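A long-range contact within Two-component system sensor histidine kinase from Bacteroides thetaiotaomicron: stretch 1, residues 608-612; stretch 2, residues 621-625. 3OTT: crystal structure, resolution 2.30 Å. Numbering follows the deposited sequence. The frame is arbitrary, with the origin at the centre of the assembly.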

# COMPACT_ATOMS: atom_id res chain seq x y z
N GLU B 608 18.38 0.55 23.71
CA GLU B 608 19.01 0.74 22.39
C GLU B 608 19.78 2.05 22.31
O GLU B 608 20.25 2.42 21.24
CB GLU B 608 17.97 0.65 21.27
CG GLU B 608 17.16 -0.64 21.23
CD GLU B 608 17.95 -1.87 20.79
OE1 GLU B 608 19.00 -1.71 20.09
OE2 GLU B 608 17.50 -3.00 21.15
N ASP B 609 19.88 2.76 23.43
CA ASP B 609 20.35 4.15 23.45
C ASP B 609 19.87 4.99 22.23
O ASP B 609 20.68 5.53 21.46
CB ASP B 609 21.88 4.15 23.56
CG ASP B 609 22.45 5.51 23.92
OD1 ASP B 609 21.63 6.43 24.18
OD2 ASP B 609 23.71 5.65 23.92
N CYS B 610 18.56 5.06 22.03
CA CYS B 610 18.05 5.89 20.96
C CYS B 610 16.70 6.53 21.29
O CYS B 610 16.05 6.17 22.27
CB CYS B 610 17.98 5.07 19.69
SG CYS B 610 16.73 3.87 19.83
N VAL B 611 16.30 7.50 20.47
CA VAL B 611 15.06 8.27 20.65
C VAL B 611 14.14 8.12 19.42
O VAL B 611 14.58 8.29 18.30
CB VAL B 611 15.35 9.77 20.92
CG1 VAL B 611 14.03 10.58 21.11
CG2 VAL B 611 16.24 9.92 22.13
N TYR B 612 12.88 7.79 19.67
CA TYR B 612 11.84 7.69 18.64
C TYR B 612 11.05 8.98 18.62
O TYR B 612 10.61 9.47 19.68
CB TYR B 612 10.91 6.51 18.91
CG TYR B 612 11.68 5.20 18.82
CD1 TYR B 612 11.86 4.53 17.60
CD2 TYR B 612 12.25 4.64 19.94
CE1 TYR B 612 12.59 3.36 17.52
CE2 TYR B 612 12.99 3.42 19.86
CZ TYR B 612 13.17 2.82 18.66
OH TYR B 612 13.89 1.66 18.61
N ILE B 621 14.19 8.10 14.11
CA ILE B 621 15.00 7.45 15.12
C ILE B 621 16.28 8.23 15.13
O ILE B 621 16.80 8.58 14.07
CB ILE B 621 15.35 6.02 14.77
CG1 ILE B 621 14.10 5.20 14.46
CG2 ILE B 621 16.12 5.37 15.91
CD1 ILE B 621 14.45 3.76 13.96
N SER B 622 16.80 8.47 16.32
CA SER B 622 17.99 9.25 16.48
C SER B 622 18.73 8.70 17.70
O SER B 622 18.10 8.26 18.66
CB SER B 622 17.60 10.71 16.68
OG SER B 622 18.73 11.54 16.93
N HIS B 623 20.07 8.69 17.65
CA HIS B 623 20.86 8.52 18.86
C HIS B 623 20.62 9.68 19.83
O HIS B 623 20.28 10.78 19.41
CB HIS B 623 22.35 8.50 18.55
CG HIS B 623 22.80 7.36 17.70
ND1 HIS B 623 23.53 7.54 16.55
CD2 HIS B 623 22.66 6.02 17.85
CE1 HIS B 623 23.82 6.36 16.02
NE2 HIS B 623 23.29 5.42 16.79
N SER B 624 20.86 9.43 21.10
CA SER B 624 20.75 10.44 22.16
C SER B 624 21.71 11.60 22.05
O SER B 624 21.37 12.74 22.39
CB SER B 624 20.98 9.75 23.47
OG SER B 624 19.90 8.86 23.63
N ASN B 625 22.92 11.30 21.58
CA ASN B 625 24.00 12.29 21.58
C ASN B 625 24.33 12.89 20.23
O ASN B 625 25.50 13.24 19.98
CB ASN B 625 25.27 11.67 22.17
CG ASN B 625 25.79 10.51 21.35
OD1 ASN B 625 25.12 10.05 20.41
ND2 ASN B 625 27.00 10.02 21.69

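Two backbone hydrogen bonds, both between Val611 and Ser622, anchor the contact. Val611 N donates to Ser622 O at 2.7 Å with a nearly straight N-H...O angle of 166°; the return bond, from Ser622 N to Val611 O, is longer (3.0 Å) and more bent (142°). This reciprocal pair, with Val611 CA 5.2 Å from Ser622 CA and strand directions 153° apart, identifies an antiparallel ladder. Val611 O also receives a CA-H...O contact from Ile621 CA (3.3 Å, 146° at the hydrogen).

Beyond the ladder, a side-chain bond ties the loop residues together: Ser624 OG donates to Asp609 OD1 at 3.0 Å. Asp609 has its CB sideways, but chi1 in t brings the carboxylate nearer to the other stretch, while OD2 is satisfied elsewhere in the structure. Ser624, with chi1 in m, suits this place because its short side chain ends in a donor.

Packing follows the strand alternation. Tyr612 and Ile621 share one face, where Ile621 CG1 approaches the Tyr612 ring obliquely, 3.9 Å from Tyr612 CE1; Cys610 CB adds an apolar contact to Ile621 CG2 at 4.2 Å. All three residues are buried, as befits their largely apolar surfaces. Val611 and Ser622 occupy the other face, where Ser622 OG bonds to His623 O (3.0 Å) within its own stretch. In total, 358 Å² is buried.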